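Local structure of Non-ribosomal peptide synthetase (Streptomyces halstedii, 3WV4) at residues A[86-91]-A[116-121]; A[92-97]-A[192-197]; A[110-115]-A[247-252]. The protein belongs to the AMP-binding enzyme family of the ANL clan, here as an N-terminal fragment of a non-ribosomal peptide synthetase. All coordinates share one frame; numbering follows the deposited sequence.

Contact 1: residues A[86-91]-A[116-121]; sequences WLDGKG and CRRGVV
Asp-88, in the last turn of helix 73-89, is joined by a salt bridge to Arg-118, which follows helix 106-116. Asp-88 OD2 receives the NE hydrogen of Arg-118 at 2.9 Å along a nearly straight line (163°), using its syn lone pair. Arg-118 NH2 adds a weak bond to the same OD2 at 3.5 Å. Carboxylate and guanidinium are nearly coplanar, 13° apart, and the acid sits at the NE edge of the arginine. A bend of the Arg-118 chain at chi2 (-66°) helps to bring NH1 within 3.1 Å of Arg-117 O, which it meets from above the carbonyl plane. With NH2 also bonded to Glu-186 O, all three guanidinium nitrogens have acceptors, which fixes the rotation of this buried group.

Both segments belong to helix ends of the same type, the Schellman motif, each closed by a glycine with positive phi. At Gly-91 two bonds run back, from Gly-91 N to Asp-88 O, 3.0 Å, and from Val-92 N to Leu-87 O, 3.1 Å; at Gly-119 the same pair runs from Gly-119 N to Cys-116 O, 2.9 Å, and from Val-120 N to Ala-115 O, 2.8 Å.

The apolar part lies beside the ion pair. Leu-87 and Val-120 reach toward each other tip to tip, CD1 of Leu-87 standing 4.1 Å from CG2 of Val-120, and Val-120 also packs on Val-92.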
loop_
_atom_site.group_PDB
_atom_site.type_symbol
_atom_site.label_atom_id
_atom_site.label_comp_id
_atom_site.label_asym_id
_atom_site.label_seq_id
_atom_site.Cartn_x
_atom_site.Cartn_y
_atom_site.Cartn_z
ATOM N N TRP A 86 16.287 -16.439 -6.358
ATOM C CA TRP A 86 15.566 -17.544 -5.809
ATOM C C TRP A 86 14.342 -17.863 -6.634
ATOM O O TRP A 86 14.029 -19.026 -6.841
ATOM C CB TRP A 86 15.147 -17.198 -4.381
ATOM C CG TRP A 86 14.564 -18.285 -3.631
ATOM C CD1 TRP A 86 15.225 -19.190 -2.867
ATOM C CD2 TRP A 86 13.169 -18.543 -3.462
ATOM N NE1 TRP A 86 14.321 -20.050 -2.261
ATOM C CE2 TRP A 86 13.052 -19.689 -2.612
ATOM C CE3 TRP A 86 12.002 -17.970 -3.994
ATOM C CZ2 TRP A 86 11.826 -20.226 -2.246
ATOM C CZ3 TRP A 86 10.768 -18.500 -3.616
ATOM C CH2 TRP A 86 10.688 -19.638 -2.778
ATOM N N LEU A 87 13.580 -16.842 -7.038
ATOM C CA LEU A 87 12.460 -17.102 -7.915
ATOM C C LEU A 87 12.944 -17.796 -9.179
ATOM O O LEU A 87 12.383 -18.795 -9.592
ATOM C CB LEU A 87 11.733 -15.803 -8.284
ATOM C CG LEU A 87 10.971 -15.151 -7.123
ATOM C CD1 LEU A 87 10.368 -13.827 -7.546
ATOM C CD2 LEU A 87 9.891 -16.079 -6.603
ATOM N N ASP A 88 13.988 -17.263 -9.790
ATOM C CA ASP A 88 14.542 -17.843 -11.001
ATOM C C ASP A 88 14.902 -19.318 -10.754
ATOM O O ASP A 88 14.617 -20.183 -11.576
ATOM C CB ASP A 88 15.783 -17.061 -11.438
ATOM C CG ASP A 88 15.464 -15.650 -11.941
ATOM O OD1 ASP A 88 14.336 -15.462 -12.438
ATOM O OD2 ASP A 88 16.365 -14.756 -11.840
ATOM N N GLY A 89 15.509 -19.585 -9.606
ATOM C CA GLY A 89 15.937 -20.944 -9.220
ATOM C C GLY A 89 14.774 -21.888 -9.113
ATOM O O GLY A 89 14.891 -23.054 -9.431
ATOM N N LYS A 90 13.623 -21.384 -8.700
ATOM C CA LYS A 90 12.416 -22.216 -8.561
ATOM C C LYS A 90 11.595 -22.259 -9.846
ATOM O O LYS A 90 10.544 -22.868 -9.885
ATOM C CB LYS A 90 11.543 -21.645 -7.448
ATOM C CG LYS A 90 12.154 -21.756 -6.064
ATOM C CD LYS A 90 11.979 -23.172 -5.555
ATOM C CE LYS A 90 12.498 -23.327 -4.146
ATOM N NZ LYS A 90 13.940 -23.627 -4.199
ATOM N N GLY A 91 12.035 -21.553 -10.875
ATOM C CA GLY A 91 11.334 -21.576 -12.131
ATOM C C GLY A 91 10.017 -20.810 -12.120
ATOM O O GLY A 91 9.078 -21.186 -12.836
ATOM N N CYS A 116 8.663 -8.234 -8.163
ATOM C CA CYS A 116 8.391 -7.235 -9.203
ATOM C C CYS A 116 9.477 -7.234 -10.318
ATOM O O CYS A 116 9.140 -7.112 -11.533
ATOM C CB CYS A 116 8.298 -5.851 -8.569
ATOM S SG CYS A 116 6.726 -5.563 -7.715
ATOM N N ARG A 117 10.752 -7.359 -9.892
ATOM C CA ARG A 117 11.917 -7.330 -10.790
ATOM C C ARG A 117 11.914 -8.506 -11.762
ATOM O O ARG A 117 12.712 -8.515 -12.702
ATOM C CB ARG A 117 13.219 -7.434 -10.012
ATOM C CG ARG A 117 13.617 -6.211 -9.236
ATOM C CD ARG A 117 14.904 -6.465 -8.456
ATOM N NE ARG A 117 16.038 -6.362 -9.371
ATOM C CZ ARG A 117 16.742 -7.380 -9.858
ATOM N NH1 ARG A 117 16.496 -8.664 -9.513
ATOM N NH2 ARG A 117 17.738 -7.093 -10.698
ATOM N N ARG A 118 11.087 -9.514 -11.494
ATOM C CA ARG A 118 10.923 -10.650 -12.387
ATOM C C ARG A 118 9.583 -10.698 -13.048
ATOM O O ARG A 118 9.227 -11.708 -13.635
ATOM C CB ARG A 118 11.213 -11.975 -11.633
ATOM C CG ARG A 118 12.682 -12.095 -11.257
ATOM C CD ARG A 118 13.547 -12.223 -12.520
ATOM N NE ARG A 118 14.997 -12.248 -12.264
ATOM C CZ ARG A 118 15.826 -11.220 -12.423
ATOM N NH1 ARG A 118 15.385 -10.016 -12.776
ATOM N NH2 ARG A 118 17.111 -11.387 -12.174
ATOM N N GLY A 119 8.801 -9.636 -12.927
ATOM C CA GLY A 119 7.417 -9.664 -13.421
ATOM C C GLY A 119 6.542 -10.673 -12.743
ATOM O O GLY A 119 5.488 -11.041 -13.262
ATOM N N VAL A 120 6.944 -11.138 -11.573
ATOM C CA VAL A 120 6.118 -12.099 -10.806
ATOM C C VAL A 120 5.119 -11.278 -9.981
ATOM O O VAL A 120 5.398 -10.152 -9.517
ATOM C CB VAL A 120 7.051 -12.978 -9.921
ATOM C CG1 VAL A 120 6.331 -13.804 -8.866
ATOM C CG2 VAL A 120 7.850 -13.876 -10.816
ATOM N N VAL A 121 3.948 -11.849 -9.793
ATOM C CA VAL A 121 2.864 -11.185 -9.126
ATOM C C VAL A 121 2.779 -11.519 -7.650
ATOM O O VAL A 121 2.550 -12.662 -7.281
ATOM C CB VAL A 121 1.524 -11.515 -9.805
ATOM C CG1 VAL A 121 0.428 -10.631 -9.219
ATOM C CG2 VAL A 121 1.650 -11.273 -11.300
#

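Contact 2: residues A[92-97]-A[192-197]; sequences VARGER and PEDLAV
A type II beta turn from Ala-93 to Glu-96, in the loop between helix 73-89 and strand 97-101, carries Arg-94 at its second position and presents it to Asp-194, just ahead of strand 195-200. The turn is closed by Glu-96 N to Ala-93 O at 3.0 Å, and Gly-95 supplies the positive phi that its third position calls for. Glu-96 braces the turn a second time: its OE1 takes the Ala-93 N hydrogen at 2.9 Å, from the anti side and somewhat out of the carboxylate plane, while also forming a salt bridge with Arg-144.

The contact itself is one salt bridge at the surface. With CG anti to the backbone N (chi1 -170°) and the chain extended from CG to NE, Arg-94 reaches across Asp-194 at about a right angle. It grips the acid side-on, with two nitrogens on a single oxygen: NE lies 2.9 Å and NH2 3.0 Å from Asp-194 OD2. Both bonds stay close to the guanidinium plane. A weak third one runs from Arg-94 NH2 to Asp-194 OD1 at 3.2 Å. Guanidinium and carboxylate planes are turned 57° apart, so this is not the flat pairing of two nitrogens with two oxygens, and NE approaches OD2 on the syn side but 28° out of the carboxylate plane. Asp-194 OD2 has a further donor in Ser-191 N, which helps to hold the carboxylate in place.

Around the bridge, Gly-95 and Glu-96 pair by backbone bonds with Gly-119, in the loop before edge strand 121-124, and with Val-121, its first residue. Leu-195 touches Val-121 of that strand and Ala-212 and Pro-214 of strand 210-214, and the Asp-194 backbone bonds to His-215, where helix 215-229 begins.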
loop_
_atom_site.group_PDB
_atom_site.type_symbol
_atom_site.label_atom_id
_atom_site.label_comp_id
_atom_site.label_asym_id
_atom_site.label_seq_id
_atom_site.Cartn_x
_atom_site.Cartn_y
_atom_site.Cartn_z
ATOM N N VAL A 92 9.930 -19.745 -11.317
ATOM C CA VAL A 92 8.697 -18.970 -11.231
ATOM C C VAL A 92 8.866 -17.914 -12.276
ATOM O O VAL A 92 9.818 -17.217 -12.258
ATOM C CB VAL A 92 8.489 -18.318 -9.844
ATOM C CG1 VAL A 92 7.266 -17.448 -9.868
ATOM C CG2 VAL A 92 8.338 -19.360 -8.770
ATOM N N ALA A 93 7.919 -17.805 -13.179
ATOM C CA ALA A 93 8.137 -17.039 -14.382
ATOM C C ALA A 93 7.235 -15.819 -14.428
ATOM O O ALA A 93 6.270 -15.688 -13.652
ATOM C CB ALA A 93 7.923 -17.929 -15.614
ATOM N N ARG A 94 7.554 -14.946 -15.373
ATOM C CA ARG A 94 6.798 -13.737 -15.601
ATOM C C ARG A 94 5.324 -14.016 -15.624
ATOM O O ARG A 94 4.880 -14.925 -16.294
ATOM C CB ARG A 94 7.213 -13.138 -16.932
ATOM C CG ARG A 94 6.664 -11.749 -17.187
ATOM C CD ARG A 94 7.212 -11.245 -18.493
ATOM N NE ARG A 94 6.502 -10.042 -18.908
ATOM C CZ ARG A 94 6.510 -9.536 -20.134
ATOM N NH1 ARG A 94 7.184 -10.132 -21.101
ATOM N NH2 ARG A 94 5.820 -8.432 -20.405
ATOM N N GLY A 95 4.559 -13.255 -14.864
ATOM C CA GLY A 95 3.097 -13.360 -14.917
ATOM C C GLY A 95 2.516 -14.311 -13.905
ATOM O O GLY A 95 1.328 -14.267 -13.624
ATOM N N GLU A 96 3.357 -15.165 -13.331
ATOM C CA GLU A 96 2.886 -16.170 -12.368
ATOM C C GLU A 96 2.785 -15.513 -11.014
ATOM O O GLU A 96 3.478 -14.518 -10.753
ATOM C CB GLU A 96 3.819 -17.387 -12.345
ATOM C CG GLU A 96 3.876 -18.106 -13.706
ATOM C CD GLU A 96 4.531 -19.484 -13.638
ATOM O OE1 GLU A 96 5.668 -19.597 -13.107
ATOM O OE2 GLU A 96 3.894 -20.458 -14.108
ATOM N N ARG A 97 1.927 -16.068 -10.156
ATOM C CA ARG A 97 1.674 -15.502 -8.851
ATOM C C ARG A 97 2.453 -16.229 -7.761
ATOM O O ARG A 97 2.714 -17.442 -7.862
ATOM C CB ARG A 97 0.176 -15.552 -8.483
ATOM C CG ARG A 97 -0.757 -14.529 -9.142
ATOM C CD ARG A 97 -0.970 -14.780 -10.620
ATOM N NE ARG A 97 -1.493 -16.132 -10.869
ATOM C CZ ARG A 97 -1.349 -16.797 -12.003
ATOM N NH1 ARG A 97 -0.737 -16.236 -13.016
ATOM N NH2 ARG A 97 -1.858 -18.021 -12.129
ATOM N N PRO A 192 5.335 -2.257 -18.222
ATOM C CA PRO A 192 4.559 -1.433 -17.310
ATOM C C PRO A 192 3.128 -1.900 -17.161
ATOM O O PRO A 192 2.475 -1.557 -16.158
ATOM C CB PRO A 192 4.586 -0.080 -17.979
ATOM C CG PRO A 192 5.965 -0.056 -18.599
ATOM C CD PRO A 192 6.159 -1.437 -19.129
ATOM N N GLU A 193 2.636 -2.664 -18.148
ATOM C CA GLU A 193 1.269 -3.172 -18.101
ATOM C C GLU A 193 1.173 -4.482 -17.390
ATOM O O GLU A 193 0.098 -4.958 -17.160
ATOM C CB GLU A 193 0.726 -3.327 -19.513
ATOM C CG GLU A 193 0.514 -1.986 -20.214
ATOM C CD GLU A 193 0.280 -2.116 -21.717
ATOM O OE1 GLU A 193 -0.778 -2.622 -22.116
ATOM O OE2 GLU A 193 1.170 -1.717 -22.490
ATOM N N ASP A 194 2.300 -5.092 -17.054
ATOM C CA ASP A 194 2.271 -6.357 -16.304
ATOM C C ASP A 194 1.721 -6.154 -14.913
ATOM O O ASP A 194 1.987 -5.149 -14.244
ATOM C CB ASP A 194 3.668 -6.947 -16.158
ATOM C CG ASP A 194 4.191 -7.565 -17.452
ATOM O OD1 ASP A 194 3.413 -7.824 -18.378
ATOM O OD2 ASP A 194 5.406 -7.799 -17.525
ATOM N N LEU A 195 0.945 -7.130 -14.484
ATOM C CA LEU A 195 0.478 -7.212 -13.117
ATOM C C LEU A 195 1.627 -7.307 -12.136
ATOM O O LEU A 195 2.555 -8.077 -12.340
ATOM C CB LEU A 195 -0.424 -8.425 -12.941
ATOM C CG LEU A 195 -1.717 -8.399 -13.753
ATOM C CD1 LEU A 195 -2.618 -9.516 -13.236
ATOM C CD2 LEU A 195 -2.394 -7.045 -13.595
ATOM N N ALA A 196 1.550 -6.509 -11.078
ATOM C CA ALA A 196 2.538 -6.531 -10.006
ATOM C C ALA A 196 1.951 -7.044 -8.696
ATOM O O ALA A 196 2.629 -7.766 -7.926
ATOM C CB ALA A 196 3.082 -5.123 -9.804
ATOM N N VAL A 197 0.703 -6.671 -8.401
ATOM C CA VAL A 197 0.067 -7.068 -7.145
ATOM C C VAL A 197 -1.371 -7.468 -7.346
ATOM O O VAL A 197 -2.064 -6.890 -8.209
ATOM C CB VAL A 197 0.101 -5.886 -6.148
ATOM C CG1 VAL A 197 -0.410 -6.219 -4.777
ATOM C CG2 VAL A 197 1.488 -5.267 -5.997
#

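Contact 3: residues A[110-115]-A[247-252]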
loop_
_atom_site.group_PDB
_atom_site.type_symbol
_atom_site.label_atom_id
_atom_site.label_comp_id
_atom_site.label_asym_id
_atom_site.label_seq_id
_atom_site.Cartn_x
_atom_site.Cartn_y
_atom_site.Cartn_z
ATOM N N ALA A 110 11.544 -7.226 0.548
ATOM C CA ALA A 110 12.456 -7.869 -0.382
ATOM C C ALA A 110 11.743 -8.878 -1.260
ATOM O O ALA A 110 12.036 -8.959 -2.475
ATOM C CB ALA A 110 13.618 -8.531 0.374
ATOM N N VAL A 111 10.776 -9.606 -0.684
ATOM C CA VAL A 111 9.943 -10.521 -1.461
ATOM C C VAL A 111 9.137 -9.729 -2.495
ATOM O O VAL A 111 9.112 -10.044 -3.678
ATOM C CB VAL A 111 9.027 -11.348 -0.569
ATOM C CG1 VAL A 111 8.067 -12.154 -1.407
ATOM C CG2 VAL A 111 9.848 -12.285 0.301
ATOM N N PHE A 112 8.535 -8.654 -2.052
ATOM C CA PHE A 112 7.768 -7.786 -2.927
ATOM C C PHE A 112 8.621 -7.276 -4.094
ATOM O O PHE A 112 8.318 -7.476 -5.271
ATOM C CB PHE A 112 7.198 -6.646 -2.081
ATOM C CG PHE A 112 6.531 -5.602 -2.869
ATOM C CD1 PHE A 112 5.597 -5.935 -3.797
ATOM C CD2 PHE A 112 6.898 -4.275 -2.746
ATOM C CE1 PHE A 112 4.965 -4.955 -4.553
ATOM C CE2 PHE A 112 6.315 -3.296 -3.528
ATOM C CZ PHE A 112 5.337 -3.631 -4.414
ATOM N N TYR A 113 9.720 -6.637 -3.780
ATOM C CA TYR A 113 10.531 -6.047 -4.850
ATOM C C TYR A 113 11.192 -7.077 -5.745
ATOM O O TYR A 113 11.251 -6.885 -6.991
ATOM C CB TYR A 113 11.559 -5.099 -4.280
ATOM C CG TYR A 113 11.005 -3.708 -3.935
ATOM C CD1 TYR A 113 10.309 -2.942 -4.888
ATOM C CD2 TYR A 113 11.173 -3.175 -2.677
ATOM C CE1 TYR A 113 9.776 -1.696 -4.570
ATOM C CE2 TYR A 113 10.632 -1.938 -2.360
ATOM C CZ TYR A 113 9.945 -1.209 -3.328
ATOM O OH TYR A 113 9.479 0.031 -3.035
ATOM N N GLY A 114 11.669 -8.183 -5.146
ATOM C CA GLY A 114 12.368 -9.199 -5.938
ATOM C C GLY A 114 11.388 -9.810 -6.918
ATOM O O GLY A 114 11.746 -10.140 -8.065
ATOM N N ALA A 115 10.131 -9.961 -6.479
ATOM C CA ALA A 115 9.094 -10.466 -7.379
ATOM C C ALA A 115 8.747 -9.503 -8.486
ATOM O O ALA A 115 8.564 -9.901 -9.652
ATOM C CB ALA A 115 7.872 -10.801 -6.615
ATOM N N PHE A 247 -2.617 -0.025 2.187
ATOM C CA PHE A 247 -2.271 1.163 2.940
ATOM C C PHE A 247 -0.792 1.103 3.286
ATOM O O PHE A 247 -0.034 1.965 2.877
ATOM C CB PHE A 247 -3.178 1.315 4.189
ATOM C CG PHE A 247 -3.125 2.683 4.839
ATOM C CD1 PHE A 247 -2.573 3.803 4.175
ATOM C CD2 PHE A 247 -3.651 2.879 6.109
ATOM C CE1 PHE A 247 -2.539 5.045 4.775
ATOM C CE2 PHE A 247 -3.640 4.142 6.699
ATOM C CZ PHE A 247 -3.075 5.207 6.048
ATOM N N GLY A 248 -0.365 0.041 3.954
ATOM C CA GLY A 248 1.057 -0.131 4.264
ATOM C C GLY A 248 1.945 -0.354 3.044
ATOM O O GLY A 248 3.084 0.105 2.996
ATOM N N LEU A 249 1.440 -1.063 2.064
ATOM C CA LEU A 249 2.213 -1.300 0.856
ATOM C C LEU A 249 2.711 -0.002 0.198
ATOM O O LEU A 249 3.837 0.073 -0.276
ATOM C CB LEU A 249 1.361 -2.093 -0.153
ATOM C CG LEU A 249 1.912 -3.215 -1.064
ATOM C CD1 LEU A 249 1.505 -3.080 -2.526
ATOM C CD2 LEU A 249 3.402 -3.472 -0.927
ATOM N N TYR A 250 1.839 0.995 0.159
ATOM C CA TYR A 250 2.149 2.251 -0.492
ATOM C C TYR A 250 3.009 3.115 0.363
ATOM O O TYR A 250 3.621 4.084 -0.116
ATOM C CB TYR A 250 0.897 3.013 -0.906
ATOM C CG TYR A 250 0.363 2.560 -2.234
ATOM C CD1 TYR A 250 0.543 3.303 -3.360
ATOM C CD2 TYR A 250 -0.299 1.355 -2.333
ATOM C CE1 TYR A 250 0.016 2.885 -4.566
ATOM C CE2 TYR A 250 -0.820 0.902 -3.520
ATOM C CZ TYR A 250 -0.660 1.662 -4.650
ATOM O OH TYR A 250 -1.165 1.222 -5.842
ATOM N N LYS A 251 3.069 2.784 1.637
ATOM C CA LYS A 251 4.040 3.451 2.468
ATOM C C LYS A 251 5.413 2.871 2.165
ATOM O O LYS A 251 6.381 3.610 2.151
ATOM C CB LYS A 251 3.565 3.516 3.949
ATOM C CG LYS A 251 2.339 4.525 4.177
ATOM C CD LYS A 251 1.831 5.538 2.986
ATOM C CE LYS A 251 0.436 5.229 2.354
ATOM N NZ LYS A 251 -0.600 6.340 1.965
ATOM N N VAL A 252 5.489 1.589 1.798
ATOM C CA VAL A 252 6.764 1.004 1.272
ATOM C C VAL A 252 7.141 1.698 -0.051
ATOM O O VAL A 252 8.277 2.106 -0.249
ATOM C CB VAL A 252 6.622 -0.490 0.957
ATOM C CG1 VAL A 252 7.893 -1.035 0.311
ATOM C CG2 VAL A 252 6.272 -1.283 2.189
#
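Leu-249 is the first residue of segment 247-252 to meet segment 110-115, and it does so through its CD2 methyl, which sits over one face of the Phe-112 ring. CD2 of Leu-249 is 3.9 Å from the centroid of the Phe-112 ring and only 10° off the ring normal, a CH-pi contact aimed at the centre of the face. CE2 is the nearest ring atom of Phe-112 to this methyl, also at 3.9 Å. The two side chains come from opposite directions. A chi1 of 173° turns the Phe-112 ring away from its own backbone nitrogen and out toward helix 246-258, bridging a backbone gap of 9.3 Å between the CA atoms of Phe-112 and Leu-249.

One helical turn on, Val-252 makes the second contact, with Tyr-113. Their side chains slide past each other in opposite directions, and CG1 of Val-252 approaches the Tyr-113 ring obliquely, 3.9 Å from Tyr-113 CE2. The hydroxyl reaches beyond this methyl: Tyr-113 OH is 3.7 Å from Val-252 O, and its hydrogen-bond partner is Thr-256 OG1 in the next turn of the same helix. The two aromatic residues also support each other, with CD2 of Phe-112 lying 4.1 Å above the centre of the Tyr-113 ring. From helix 47-57, Val-47 touches the side chains of both Phe-112 and Tyr-113, and Phe-122 meets the ring of Phe-112.

Methyl groups against aromatic carbon thus join helices 106-116 and 246-258 by buried van der Waals and CH-pi contact, while the one polar side-chain group that touches across the contact, the Tyr-113 hydroxyl, is hydrogen-bonded to Thr-256 OG1, outside the two segments.

In the fold
The end of helix 106-116 carries the chain from contact 3 into contact 1, and Leu-87 CD1 packs 3.6 Å from Ala-115 CA although the contact centres are about 15 Å apart. Contacts 1 and 2 are closer, with centres about 9 Å apart, and share backbone bonds: Gly-95 N to Gly-119 O and Val-121 N to Glu-96 O, each 2.9 Å. Contact 2 meets contact 3 through Val-197, whose CG2 lies 3.8 Å from Phe-112 CE1, with centres about 14 Å apart. The series thus runs from a surface salt bridge in contact 2 to the buried apolar helix pair of contact 3, whose centre lies about 7 Å from the centre of the chain.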